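Local coordinates for 33-36 kDa outer membrane protein (Acinetobacter baumannii, PDB 6GIE) that probably forms a beta-barrel channel across the bacterial outer membrane and is associated with carbapenem susceptibility, at residues L63-F68 with R194-G199; K54-S59 with F68-S73; G255-Y260 with D271-N276. All coordinates share one frame; numbering follows the deposited sequence.

Interaction 1: L63-F68 with R194-G199; sequences LAEAAF and RTKYVG
A salt bridge with an apolar flank, E65 to K196 with F68 and V198 beside it, ties the connection between strands 43-52 and 74-83 to strand 190-200 of the porin beta-barrel. That connection, carrying the short helix 66-69, turns into the barrel and meets the inward-facing residues of the strand. E65, at the N-cap position of the helix, and K196 reach toward each other tip to tip, with K196 NZ 2.8 Å from E65 OE1. The ammonium sits above the carboxylate, 39° out of its plane. K196 NZ has a second acidic partner in E211, so its charge is shared between the helix and strand 207-216. F68 CG stands anti to its backbone N (chi1 -176°), and the phenyl and the lysine chain slide past each other in opposite directions. K196 CE lies over one face, offset toward the rim, 3.9 Å from the ring centroid: a CH-pi contact. The ammonium itself is 5.2 Å from that centroid, at most a weak cation-pi attraction. V198 adds its CG2 methyl, which touches F68 CD2 at 4.0 Å and packs against the aliphatic part of the acid, 3.7 Å from E65 CG.

Interaction 2: K54-S59 with F68-S73; sequences KNVDAS and FLNQAS
N70 faces the backbone of D57 with its carboxamide, and V56 faces A72 beside it: this pairing holds the end of helix 66-69, closed by a Schellman motif, against the short strand 55-57. Both lie in the connection between strands 43-52 and 74-83 of the porin barrel. The N70 side chain points toward the strand and uses both ends of its amide on one residue. Its oxygen takes the D57 amide, D57 N to N70 OD1 at 2.9 Å, with the N-H nearly straight (163°) and in the carbonyl plane, on a lone pair. Its nitrogen gives to the carbonyl of the same residue, N70 ND2 to D57 O at 2.8 Å. That second bond is more bent: the donor stands above the D57 carbonyl plane, and the acceptor lies well out of the N70 amide plane. Two bonds together limit rotation of the carboxamide. V56 crosses N70 obliquely, its CG1 3.8 Å from N70 OD1, while its other methyl turns to the alanine, V56 CG2 to A72 CB at 3.8 Å.

A72 is brought there by the helix end. Q71, with positive phi, is the C-prime residue; Q71 N bonds to F68 O, and A72 N lies 2.9 Å from A67 O. The D57 carboxylate turns back on its own chain: OD1 accepts from S59 N, which makes an Asx turn, and also from S59 OG. E22 brings a second carboxylate close to it, which may raise the proton affinity of the pair. At the far end of the contact a water lies between the two backbones, accepting from K54 N and close enough to S73 O to donate to it, each 2.9 Å away.

Interaction 3: G255-Y260 with D271-N276; sequences GGHTQY and DFVKAN. With C8E ((hydroxyethyloxy)tri(ethyloxy)octane), chain D; C8E ((hydroxyethyloxy)tri(ethyloxy)octane), chain C.
G255 lies against V273, their CA atoms 4.2 Å apart in a non-hydrogen-bonded pair, and its own CA comes to 3.1 Å from F272 O. G256 follows with the hydrogen-bonded pair: G256 N gives to F272 O, and F272 N returns to G256 O at 2.9 Å, nearly straight at 171°. A detergent molecule, C8E of chain D, runs past this glycine pair and on to F272, with its C16 3.9 Å from F272 CE2. This is one hairpin of the porin barrel, strands 252-261 and 266-276 running antiparallel; the face with G256, T258 and F272 meets detergent, while that of H257, D271 and V273 looks into the barrel.

H257 pairs with D271 on the inner face. The imidazole has CG anti to its carbonyl carbon (chi1 -53°) and turns a carbon edge to the acid: D271 OD1 lies near the ring plane, 3.0 Å from H257 CD2, with ring and carboxylate planes 56° apart. H257 NE2 approaches V273 CG2 at 4.1 Å. Next, a water lies 2.7 Å from both T258 O and D271 OD1, bridging them. Y260 closes the segment with its CB 3.9 Å from C8 of the chain C detergent.

From the N terminus, the chain first enters interaction 2 at 54-59 and returns to it at 68-73, closing a short loop from which helix 66-69 runs into the second segment. Interaction 1 starts inside that loop, at 63-68, but ends on 194-199, so the two cross; they share F68, and A66 packs against A58 between them. Interaction 1 spans 126 residues and ties the inward-folded connection to a distant barrel strand. Interaction 3 comes later, in series with both, and closes only the hairpin of strands 252-261 and 266-276. It touches interaction 1 where A64 CB meets Q259 NE2 at 3.4 Å, whereas interaction 2 lies on the opposite side of the chain's centre.

Interaction 1: L63-F68 with R194-G199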
ATOM      1  N   LEU A  63       3.408   2.327  13.839  1.00 15.95           N
ATOM      2  CA  LEU A  63       1.978   1.953  13.873  1.00 15.63           C
ATOM      3  C   LEU A  63       1.488   1.777  12.452  1.00 15.11           C
ATOM      4  O   LEU A  63       0.680   0.869  12.178  1.00 15.06           O
ATOM      5  CB  LEU A  63       1.103   2.977  14.587  1.00 19.20           C
ATOM      6  CG  LEU A  63       1.261   3.270  16.073  1.00 26.14           C
ATOM      7  CD1 LEU A  63       0.427   4.484  16.488  1.00 31.53           C
ATOM      8  CD2 LEU A  63       0.842   2.102  16.897  1.00 31.92           C
ATOM      9  N   ALA A  64       1.990   2.573  11.502  1.00 14.98           N
ATOM     10  CA  ALA A  64       1.468   2.401  10.131  1.00 14.83           C
ATOM     11  C   ALA A  64       1.609   0.963   9.575  1.00 19.41           C
ATOM     12  O   ALA A  64       0.807   0.576   8.718  1.00 20.23           O
ATOM     13  CB  ALA A  64       2.088   3.397   9.153  1.00 14.75           C
ATOM     14  N   GLU A  65       2.626   0.208  10.045  1.00 15.31           N
ATOM     15  CA  GLU A  65       2.977  -1.060   9.462  1.00 17.47           C
ATOM     16  C   GLU A  65       2.657  -2.225  10.387  1.00 15.96           C
ATOM     17  O   GLU A  65       3.214  -3.287  10.248  1.00 13.62           O
ATOM     18  CB  GLU A  65       4.495  -1.115   9.128  1.00 15.41           C
ATOM     19  CG  GLU A  65       4.896  -0.192   7.999  1.00 16.77           C
ATOM     20  CD  GLU A  65       4.284  -0.519   6.632  1.00 20.66           C
ATOM     21  OE1 GLU A  65       3.839  -1.662   6.369  1.00 30.74           O
ATOM     22  OE2 GLU A  65       4.183   0.417   5.801  1.00 31.17           O
ATOM     23  N   ALA A  66       1.760  -2.018  11.332  1.00 18.64           N
ATOM     24  CA  ALA A  66       1.464  -3.031  12.349  1.00 17.09           C
ATOM     25  C   ALA A  66       0.879  -4.291  11.732  1.00 16.69           C
ATOM     26  O   ALA A  66       1.171  -5.406  12.258  1.00 14.54           O
ATOM     27  CB  ALA A  66       0.497  -2.461  13.402  1.00 18.28           C
ATOM     28  N   ALA A  67       0.094  -4.152  10.641  1.00 14.52           N
ATOM     29  CA  ALA A  67      -0.557  -5.373  10.035  1.00 18.03           C
ATOM     30  C   ALA A  67       0.535  -6.274   9.433  1.00 17.21           C
ATOM     31  O   ALA A  67       0.606  -7.527   9.678  1.00 16.91           O
ATOM     32  CB  ALA A  67      -1.607  -5.037   8.973  1.00 15.21           C
ATOM     33  N   PHE A  68       1.364  -5.648   8.617  1.00 15.81           N
ATOM     34  CA  PHE A  68       2.566  -6.341   8.104  1.00 18.14           C
ATOM     35  C   PHE A  68       3.480  -6.956   9.194  1.00 16.47           C
ATOM     36  O   PHE A  68       3.848  -8.168   9.152  1.00 15.54           O
ATOM     37  CB  PHE A  68       3.384  -5.431   7.226  1.00 18.11           C
ATOM     38  CG  PHE A  68       4.556  -6.124   6.613  1.00 16.56           C
ATOM     39  CD1 PHE A  68       4.383  -6.988   5.539  1.00 19.44           C
ATOM     40  CD2 PHE A  68       5.808  -5.919   7.097  1.00 15.76           C
ATOM     41  CE1 PHE A  68       5.498  -7.657   4.986  1.00 22.79           C
ATOM     42  CE2 PHE A  68       6.944  -6.557   6.538  1.00 15.57           C
ATOM     43  CZ  PHE A  68       6.780  -7.432   5.496  1.00 17.60           C
ATOM     44  N   ARG A 194       7.289  -8.288  -6.297  1.00 22.44           N
ATOM     45  CA  ARG A 194       7.499  -7.238  -5.348  1.00 21.73           C
ATOM     46  C   ARG A 194       8.138  -7.655  -4.035  1.00 20.60           C
ATOM     47  O   ARG A 194       8.062  -8.826  -3.571  1.00 16.96           O
ATOM     48  CB  ARG A 194       6.147  -6.530  -5.118  1.00 27.08           C
ATOM     49  CG  ARG A 194       5.126  -7.228  -4.273  1.00 24.80           C
ATOM     50  CD  ARG A 194       3.905  -6.300  -3.967  1.00 27.40           C
ATOM     51  NE  ARG A 194       2.955  -7.117  -3.198  1.00 19.35           N
ATOM     52  CZ  ARG A 194       2.922  -7.158  -1.886  1.00 18.55           C
ATOM     53  NH1 ARG A 194       3.648  -6.334  -1.158  1.00 23.09           N
ATOM     54  NH2 ARG A 194       2.100  -7.978  -1.278  1.00 21.00           N
ATOM     55  N   THR A 195       8.656  -6.641  -3.363  1.00 17.17           N
ATOM     56  CA  THR A 195       9.273  -6.865  -2.082  1.00 16.75           C
ATOM     57  C   THR A 195       8.822  -5.846  -1.099  1.00 14.30           C
ATOM     58  O   THR A 195       8.468  -4.766  -1.501  1.00 12.20           O
ATOM     59  CB  THR A 195      10.813  -6.786  -2.160  1.00 19.19           C
ATOM     60  OG1 THR A 195      11.222  -5.486  -2.530  1.00 19.44           O
ATOM     61  CG2 THR A 195      11.343  -7.740  -3.147  1.00 21.18           C
ATOM     62  N   LYS A 196       8.814  -6.229   0.173  1.00 13.59           N
ATOM     63  CA  LYS A 196       8.520  -5.339   1.235  1.00 14.81           C
ATOM     64  C   LYS A 196       9.373  -5.569   2.470  1.00 13.71           C
ATOM     65  O   LYS A 196       9.520  -6.698   2.949  1.00 12.14           O
ATOM     66  CB  LYS A 196       7.036  -5.488   1.666  1.00 18.39           C
ATOM     67  CG  LYS A 196       6.514  -4.355   2.599  1.00 18.30           C
ATOM     68  CD  LYS A 196       4.971  -4.511   2.761  1.00 25.23           C
ATOM     69  CE  LYS A 196       4.341  -3.778   3.917  1.00 22.52           C
ATOM     70  NZ  LYS A 196       4.455  -2.335   3.696  1.00 21.23           N
ATOM     71  N   TYR A 197       9.868  -4.471   3.053  1.00 13.65           N
ATOM     72  CA  TYR A 197      10.637  -4.607   4.312  1.00 13.90           C
ATOM     73  C   TYR A 197      10.204  -3.595   5.305  1.00 12.88           C
ATOM     74  O   TYR A 197       9.962  -2.445   4.941  1.00 11.21           O
ATOM     75  CB  TYR A 197      12.183  -4.460   4.067  1.00 16.42           C
ATOM     76  CG  TYR A 197      13.012  -4.545   5.354  1.00 18.49           C
ATOM     77  CD1 TYR A 197      13.218  -5.761   5.993  1.00 21.64           C
ATOM     78  CD2 TYR A 197      13.598  -3.431   5.902  1.00 21.91           C
ATOM     79  CE1 TYR A 197      13.976  -5.825   7.139  1.00 23.52           C
ATOM     80  CE2 TYR A 197      14.374  -3.509   7.045  1.00 21.61           C
ATOM     81  CZ  TYR A 197      14.544  -4.694   7.646  1.00 23.47           C
ATOM     82  OH  TYR A 197      15.249  -4.761   8.799  1.00 32.39           O
ATOM     83  N   VAL A 198      10.276  -3.972   6.580  1.00 13.98           N
ATOM     84  CA  VAL A 198      10.057  -3.015   7.668  1.00 14.58           C
ATOM     85  C   VAL A 198      10.941  -3.434   8.797  1.00 17.73           C
ATOM     86  O   VAL A 198      10.870  -4.554   9.257  1.00 24.71           O
ATOM     87  CB  VAL A 198       8.567  -2.932   8.121  1.00 16.27           C
ATOM     88  CG1 VAL A 198       8.433  -1.997   9.318  1.00 19.49           C
ATOM     89  CG2 VAL A 198       7.728  -2.369   7.003  1.00 14.09           C
ATOM     90  N   GLY A 199      11.870  -2.569   9.172  1.00 19.36           N
ATOM     91  CA  GLY A 199      12.700  -2.813  10.328  1.00 22.35           C
ATOM     92  C   GLY A 199      12.806  -1.621  11.270  1.00 26.64           C
ATOM     93  O   GLY A 199      12.726  -0.441  10.868  1.00 25.05           O
TER

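Interaction 2: K54-S59 with F68-S73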
ATOM      1  N   LYS A  54      -7.220 -11.749  12.822  1.00 27.11           N
ATOM      2  CA  LYS A  54      -6.797 -11.816  14.202  1.00 31.43           C
ATOM      3  C   LYS A  54      -6.532 -10.378  14.656  1.00 28.63           C
ATOM      4  O   LYS A  54      -6.342  -9.505  13.816  1.00 23.24           O
ATOM      5  CB  LYS A  54      -5.554 -12.705  14.227  1.00 46.54           C
ATOM      6  CG  LYS A  54      -4.661 -12.710  15.462  1.00 55.11           C
ATOM      7  CD  LYS A  54      -3.901 -14.042  15.623  1.00 54.05           C
ATOM      8  CE  LYS A  54      -3.297 -14.626  14.330  1.00 68.63           C
ATOM      9  NZ  LYS A  54      -3.382 -16.138  14.274  1.00 67.01           N
ATOM     10  N   ASN A  55      -6.618 -10.155  15.966  1.00 27.90           N
ATOM     11  CA  ASN A  55      -6.203  -8.958  16.618  1.00 31.17           C
ATOM     12  C   ASN A  55      -4.808  -8.556  16.130  1.00 30.79           C
ATOM     13  O   ASN A  55      -3.906  -9.396  16.058  1.00 27.91           O
ATOM     14  CB  ASN A  55      -6.191  -9.187  18.120  1.00 40.50           C
ATOM     15  CG  ASN A  55      -6.110  -7.903  18.905  1.00 56.29           C
ATOM     16  OD1 ASN A  55      -6.221  -6.796  18.354  1.00 60.24           O
ATOM     17  ND2 ASN A  55      -5.934  -8.038  20.222  1.00 79.02           N
ATOM     18  N   VAL A  56      -4.673  -7.294  15.715  1.00 27.19           N
ATOM     19  CA  VAL A  56      -3.393  -6.738  15.331  1.00 25.35           C
ATOM     20  C   VAL A  56      -2.816  -5.931  16.484  1.00 27.52           C
ATOM     21  O   VAL A  56      -3.448  -4.993  16.981  1.00 23.85           O
ATOM     22  CB  VAL A  56      -3.513  -5.803  14.116  1.00 21.26           C
ATOM     23  CG1 VAL A  56      -2.126  -5.188  13.833  1.00 21.32           C
ATOM     24  CG2 VAL A  56      -4.032  -6.582  12.914  1.00 18.61           C
ATOM     25  N   ASP A  57      -1.600  -6.303  16.890  1.00 29.39           N
ATOM     26  CA  ASP A  57      -0.862  -5.634  17.978  1.00 28.05           C
ATOM     27  C   ASP A  57       0.185  -4.653  17.417  1.00 26.55           C
ATOM     28  O   ASP A  57       1.255  -5.073  16.947  1.00 25.77           O
ATOM     29  CB  ASP A  57      -0.175  -6.682  18.821  1.00 30.77           C
ATOM     30  CG  ASP A  57       0.577  -6.088  20.005  1.00 38.17           C
ATOM     31  OD1 ASP A  57       0.750  -4.838  20.059  1.00 38.61           O
ATOM     32  OD2 ASP A  57       0.993  -6.883  20.902  1.00 41.59           O
ATOM     33  N   ALA A  58      -0.111  -3.367  17.531  1.00 24.67           N
ATOM     34  CA  ALA A  58       0.690  -2.271  16.948  1.00 30.39           C
ATOM     35  C   ALA A  58       1.768  -1.654  17.865  1.00 33.18           C
ATOM     36  O   ALA A  58       2.414  -0.675  17.466  1.00 31.67           O
ATOM     37  CB  ALA A  58      -0.254  -1.137  16.455  1.00 31.36           C
ATOM     38  N   SER A  59       2.004  -2.236  19.035  1.00 35.11           N
ATOM     39  CA  SER A  59       3.069  -1.756  19.915  1.00 40.31           C
ATOM     40  C   SER A  59       4.449  -2.337  19.657  1.00 41.07           C
ATOM     41  O   SER A  59       5.336  -2.075  20.429  1.00 40.99           O
ATOM     42  CB  SER A  59       2.703  -1.967  21.393  1.00 50.51           C
ATOM     43  OG  SER A  59       2.869  -3.325  21.786  1.00 60.60           O
ATOM     44  N   PHE A  68       1.364  -5.648   8.617  1.00 15.81           N
ATOM     45  CA  PHE A  68       2.566  -6.341   8.104  1.00 18.14           C
ATOM     46  C   PHE A  68       3.480  -6.956   9.194  1.00 16.47           C
ATOM     47  O   PHE A  68       3.848  -8.168   9.152  1.00 15.54           O
ATOM     48  CB  PHE A  68       3.384  -5.431   7.226  1.00 18.11           C
ATOM     49  CG  PHE A  68       4.556  -6.124   6.613  1.00 16.56           C
ATOM     50  CD1 PHE A  68       4.383  -6.988   5.539  1.00 19.44           C
ATOM     51  CD2 PHE A  68       5.808  -5.919   7.097  1.00 15.76           C
ATOM     52  CE1 PHE A  68       5.498  -7.657   4.986  1.00 22.79           C
ATOM     53  CE2 PHE A  68       6.944  -6.557   6.538  1.00 15.57           C
ATOM     54  CZ  PHE A  68       6.780  -7.432   5.496  1.00 17.60           C
ATOM     55  N   LEU A  69       3.779  -6.188  10.205  1.00 14.54           N
ATOM     56  CA  LEU A  69       4.616  -6.720  11.262  1.00 17.53           C
ATOM     57  C   LEU A  69       3.951  -7.838  12.059  1.00 19.30           C
ATOM     58  O   LEU A  69       4.633  -8.667  12.618  1.00 20.04           O
ATOM     59  CB  LEU A  69       5.106  -5.628  12.201  1.00 19.00           C
ATOM     60  CG  LEU A  69       6.042  -4.549  11.579  1.00 19.08           C
ATOM     61  CD1 LEU A  69       6.256  -3.388  12.505  1.00 18.54           C
ATOM     62  CD2 LEU A  69       7.381  -5.177  11.242  1.00 20.60           C
ATOM     63  N   ASN A  70       2.638  -7.906  12.192  1.00 21.91           N
ATOM     64  CA  ASN A  70       2.228  -9.136  12.744  1.00 24.86           C
ATOM     65  C   ASN A  70       1.653 -10.171  11.744  1.00 22.28           C
ATOM     66  O   ASN A  70       1.052 -11.122  12.135  1.00 21.43           O
ATOM     67  CB  ASN A  70       1.672  -9.121  14.204  1.00 35.64           C
ATOM     68  CG  ASN A  70       0.866  -7.904  14.630  1.00 26.25           C
ATOM     69  OD1 ASN A  70      -0.120  -8.153  15.241  1.00 27.66           O
ATOM     70  ND2 ASN A  70       1.402  -6.635  14.574  1.00 22.19           N
ATOM     71  N   GLN A  71       1.961  -9.988  10.457  1.00 23.44           N
ATOM     72  CA  GLN A  71       1.598 -10.937   9.410  1.00 26.27           C
ATOM     73  C   GLN A  71       0.126 -11.202   9.532  1.00 20.26           C
ATOM     74  O   GLN A  71      -0.311 -12.333   9.613  1.00 18.39           O
ATOM     75  CB  GLN A  71       2.443 -12.223   9.542  1.00 28.98           C
ATOM     76  CG  GLN A  71       3.911 -11.848   9.306  1.00 34.79           C
ATOM     77  CD  GLN A  71       4.892 -12.921   9.730  1.00 56.02           C
ATOM     78  OE1 GLN A  71       4.910 -13.994   9.160  1.00 48.88           O
ATOM     79  NE2 GLN A  71       5.732 -12.615  10.720  1.00 71.31           N
ATOM     80  N   ALA A  72      -0.648 -10.123   9.533  1.00 17.55           N
ATOM     81  CA  ALA A  72      -2.081 -10.227   9.780  1.00 17.21           C
ATOM     82  C   ALA A  72      -2.817 -10.481   8.468  1.00 17.02           C
ATOM     83  O   ALA A  72      -2.985  -9.587   7.612  1.00 15.02           O
ATOM     84  CB  ALA A  72      -2.559  -8.957  10.410  1.00 18.37           C
ATOM     85  N   SER A  73      -3.255 -11.728   8.299  1.00 16.53           N
ATOM     86  CA  SER A  73      -4.217 -12.071   7.245  1.00 18.07           C
ATOM     87  C   SER A  73      -5.520 -11.224   7.386  1.00 18.31           C
ATOM     88  O   SER A  73      -5.911 -10.855   8.522  1.00 19.16           O
ATOM     89  CB  SER A  73      -4.578 -13.539   7.363  1.00 18.17           C
ATOM     90  OG  SER A  73      -3.365 -14.292   7.266  1.00 17.78           O
TER
HETATM   91  O   HOH W   1      -4.921 -11.091  11.185  1.00 28.07           O

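Interaction 3: G255-Y260 with D271-N276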
ATOM      1  N   GLY A 255       6.823  11.215  -5.705  1.00 21.93           N
ATOM      2  CA  GLY A 255       6.002  11.727  -4.677  1.00 22.33           C
ATOM      3  C   GLY A 255       6.631  11.825  -3.307  1.00 21.90           C
ATOM      4  O   GLY A 255       7.623  11.172  -3.007  1.00 19.34           O
ATOM      5  N   GLY A 256       6.030  12.672  -2.475  1.00 18.43           N
ATOM      6  CA  GLY A 256       6.328  12.657  -1.078  1.00 17.73           C
ATOM      7  C   GLY A 256       5.071  12.449  -0.323  1.00 17.84           C
ATOM      8  O   GLY A 256       4.020  12.810  -0.789  1.00 19.38           O
ATOM      9  N   HIS A 257       5.197  11.895   0.861  1.00 18.19           N
ATOM     10  CA  HIS A 257       4.071  11.399   1.615  1.00 18.93           C
ATOM     11  C   HIS A 257       4.355  11.585   3.080  1.00 16.98           C
ATOM     12  O   HIS A 257       5.456  11.333   3.521  1.00 18.17           O
ATOM     13  CB  HIS A 257       3.890   9.891   1.382  1.00 20.00           C
ATOM     14  CG  HIS A 257       3.825   9.550  -0.055  1.00 27.49           C
ATOM     15  ND1 HIS A 257       4.939   9.162  -0.761  1.00 24.78           N
ATOM     16  CD2 HIS A 257       2.832   9.720  -0.966  1.00 26.86           C
ATOM     17  CE1 HIS A 257       4.605   9.009  -2.033  1.00 25.84           C
ATOM     18  NE2 HIS A 257       3.336   9.351  -2.185  1.00 23.77           N
ATOM     19  N   THR A 258       3.317  11.852   3.835  1.00 14.42           N
ATOM     20  CA  THR A 258       3.466  12.098   5.224  1.00 15.21           C
ATOM     21  C   THR A 258       2.323  11.397   5.906  1.00 15.67           C
ATOM     22  O   THR A 258       1.203  11.354   5.336  1.00 14.54           O
ATOM     23  CB  THR A 258       3.375  13.630   5.394  1.00 17.70           C
ATOM     24  OG1 THR A 258       4.362  14.125   6.291  1.00 32.91           O
ATOM     25  CG2 THR A 258       2.100  14.073   5.723  1.00 17.52           C
ATOM     26  N   GLN A 259       2.578  10.864   7.110  1.00 13.42           N
ATOM     27  CA  GLN A 259       1.511  10.366   7.879  1.00 14.38           C
ATOM     28  C   GLN A 259       1.746  10.460   9.370  1.00 14.59           C
ATOM     29  O   GLN A 259       2.880  10.235   9.842  1.00 15.12           O
ATOM     30  CB  GLN A 259       1.160   8.916   7.443  1.00 15.41           C
ATOM     31  CG  GLN A 259       0.020   8.287   8.252  1.00 16.95           C
ATOM     32  CD  GLN A 259      -0.383   6.894   7.795  1.00 22.47           C
ATOM     33  OE1 GLN A 259      -1.579   6.587   7.708  1.00 30.55           O
ATOM     34  NE2 GLN A 259       0.603   6.030   7.540  1.00 23.65           N
ATOM     35  N   TYR A 260       0.690  10.834  10.116  1.00 13.72           N
ATOM     36  CA  TYR A 260       0.845  10.981  11.565  1.00 15.68           C
ATOM     37  C   TYR A 260      -0.312  10.389  12.318  1.00 15.95           C
ATOM     38  O   TYR A 260      -1.453  10.741  12.057  1.00 15.64           O
ATOM     39  CB  TYR A 260       1.001  12.461  12.005  1.00 16.86           C
ATOM     40  CG  TYR A 260       1.111  12.635  13.545  1.00 18.44           C
ATOM     41  CD1 TYR A 260       2.186  12.108  14.251  1.00 21.20           C
ATOM     42  CD2 TYR A 260       0.144  13.286  14.266  1.00 20.05           C
ATOM     43  CE1 TYR A 260       2.286  12.218  15.638  1.00 22.28           C
ATOM     44  CE2 TYR A 260       0.228  13.436  15.652  1.00 21.59           C
ATOM     45  CZ  TYR A 260       1.303  12.899  16.343  1.00 24.08           C
ATOM     46  OH  TYR A 260       1.415  13.031  17.718  1.00 26.37           O
ATOM     47  N   ASP A 271      -0.287  13.704   0.651  1.00 16.21           N
ATOM     48  CA  ASP A 271       0.508  13.155  -0.476  1.00 18.06           C
ATOM     49  C   ASP A 271       0.655  14.218  -1.546  1.00 18.06           C
ATOM     50  O   ASP A 271      -0.313  14.949  -1.877  1.00 17.72           O
ATOM     51  CB  ASP A 271      -0.185  11.922  -1.117  1.00 20.43           C
ATOM     52  CG  ASP A 271      -0.604  10.875  -0.104  1.00 26.96           C
ATOM     53  OD1 ASP A 271       0.299  10.241   0.517  1.00 31.50           O
ATOM     54  OD2 ASP A 271      -1.846  10.710   0.105  1.00 32.56           O
ATOM     55  N   PHE A 272       1.856  14.324  -2.094  1.00 17.88           N
ATOM     56  CA  PHE A 272       2.091  15.229  -3.179  1.00 19.56           C
ATOM     57  C   PHE A 272       2.803  14.425  -4.246  1.00 21.48           C
ATOM     58  O   PHE A 272       3.880  13.874  -3.980  1.00 24.03           O
ATOM     59  CB  PHE A 272       2.945  16.419  -2.724  1.00 20.12           C
ATOM     60  CG  PHE A 272       3.410  17.287  -3.861  1.00 22.16           C
ATOM     61  CD1 PHE A 272       2.534  17.657  -4.871  1.00 24.14           C
ATOM     62  CD2 PHE A 272       4.667  17.797  -3.894  1.00 25.52           C
ATOM     63  CE1 PHE A 272       2.921  18.460  -5.929  1.00 26.34           C
ATOM     64  CE2 PHE A 272       5.068  18.648  -4.947  1.00 27.78           C
ATOM     65  CZ  PHE A 272       4.196  18.949  -5.980  1.00 27.22           C
ATOM     66  N   VAL A 273       2.263  14.419  -5.465  1.00 23.38           N
ATOM     67  CA  VAL A 273       2.722  13.486  -6.521  1.00 23.69           C
ATOM     68  C   VAL A 273       2.815  14.207  -7.825  1.00 25.93           C
ATOM     69  O   VAL A 273       1.882  14.892  -8.232  1.00 28.29           O
ATOM     70  CB  VAL A 273       1.812  12.259  -6.633  1.00 26.03           C
ATOM     71  CG1 VAL A 273       2.265  11.288  -7.729  1.00 27.10           C
ATOM     72  CG2 VAL A 273       1.828  11.480  -5.317  1.00 26.07           C
ATOM     73  N   LYS A 274       3.968  14.150  -8.452  1.00 25.20           N
ATOM     74  CA  LYS A 274       4.145  14.811  -9.708  1.00 28.81           C
ATOM     75  C   LYS A 274       4.329  13.766 -10.754  1.00 31.97           C
ATOM     76  O   LYS A 274       4.888  12.711 -10.452  1.00 32.09           O
ATOM     77  CB  LYS A 274       5.427  15.624  -9.694  1.00 31.07           C
ATOM     78  CG  LYS A 274       5.384  16.819  -8.779  1.00 33.47           C
ATOM     79  CD  LYS A 274       6.530  17.809  -8.978  1.00 33.78           C
ATOM     80  CE  LYS A 274       6.392  18.601 -10.261  1.00 36.76           C
ATOM     81  NZ  LYS A 274       7.341  19.734 -10.379  1.00 38.11           N
ATOM     82  N   ALA A 275       3.910  14.044 -11.995  1.00 34.30           N
ATOM     83  CA  ALA A 275       4.214  13.120 -13.104  1.00 36.11           C
ATOM     84  C   ALA A 275       4.542  13.899 -14.332  1.00 40.90           C
ATOM     85  O   ALA A 275       4.007  14.975 -14.531  1.00 43.53           O
ATOM     86  CB  ALA A 275       3.060  12.166 -13.384  1.00 34.83           C
ATOM     87  N   ASN A 276       5.426  13.363 -15.162  1.00 45.48           N
ATOM     88  CA  ASN A 276       5.742  14.020 -16.425  1.00 48.69           C
ATOM     89  C   ASN A 276       5.840  13.073 -17.650  1.00 51.30           C
ATOM     90  O   ASN A 276       5.738  11.815 -17.520  1.00 48.03           O
ATOM     91  CB  ASN A 276       6.941  14.944 -16.213  1.00 51.43           C
ATOM     92  CG  ASN A 276       8.277  14.269 -16.383  1.00 57.29           C
ATOM     93  OD1 ASN A 276       9.261  14.939 -16.701  1.00 64.27           O
ATOM     94  ND2 ASN A 276       8.339  12.968 -16.172  1.00 53.35           N
TER
HETATM   95  O12 C8E D 303      10.727  18.546  -9.942  1.00 50.62           O
HETATM   96  C13 C8E D 303      10.469  19.321  -8.770  1.00 58.15           C
HETATM   97  C14 C8E D 303      10.406  18.411  -7.551  1.00 53.42           C
HETATM   98  O15 C8E D 303       9.041  18.134  -7.241  1.00 61.38           O
HETATM   99  C16 C8E D 303       8.762  17.841  -5.869  1.00 58.01           C
HETATM  100  C17 C8E D 303       8.573  16.339  -5.754  1.00 63.92           C
HETATM  101  O18 C8E D 303       8.291  15.934  -4.418  1.00 55.20           O
HETATM  102  C19 C8E D 303       8.305  14.524  -4.266  1.00 40.05           C
HETATM  103  C20 C8E D 303       9.712  13.977  -4.093  1.00 48.54           C
HETATM  104  O21 C8E D 303      10.022  13.923  -2.695  1.00 51.68           O
HETATM  105  C6  C8E C 302       3.074  15.646   9.792  1.00 19.29           C
HETATM  106  C7  C8E C 302       2.258  15.503   8.541  1.00 16.75           C
HETATM  107  C8  C8E C 302       1.016  14.667   8.761  1.00 15.04           C
HETATM  108  O9  C8E C 302      -0.162  15.428   8.416  1.00 23.92           O
HETATM  109  C10 C8E C 302      -0.402  15.661   7.033  1.00 21.55           C
HETATM  110  C11 C8E C 302      -1.608  16.562   6.800  1.00 30.27           C
HETATM  111  O12 C8E C 302      -1.331  17.933   6.450  1.00 27.88           O
HETATM  112  C13 C8E C 302      -0.095  18.235   5.866  1.00 27.32           C
HETATM  113  C14 C8E C 302      -0.145  19.396   4.899  1.00 24.31           C
HETATM  114  O15 C8E C 302       0.860  18.990   3.973  1.00 22.86           O
HETATM  115  C16 C8E C 302       1.033  19.718   2.796  1.00 31.39           C
HETATM  116  C17 C8E C 302       1.477  18.724   1.739  1.00 28.08           C
HETATM  117  O18 C8E C 302       2.258  17.668   2.285  1.00 26.32           O
HETATM  118  C19 C8E C 302       2.490  16.663   1.287  1.00 28.68           C
HETATM  119  C20 C8E C 302       3.333  15.529   1.864  1.00 33.14           C
HETATM  120  O21 C8E C 302       4.715  15.699   1.520  1.00 30.44           O
HETATM  121  O   HOH W   2       0.520   9.911   3.218  1.00 25.31           O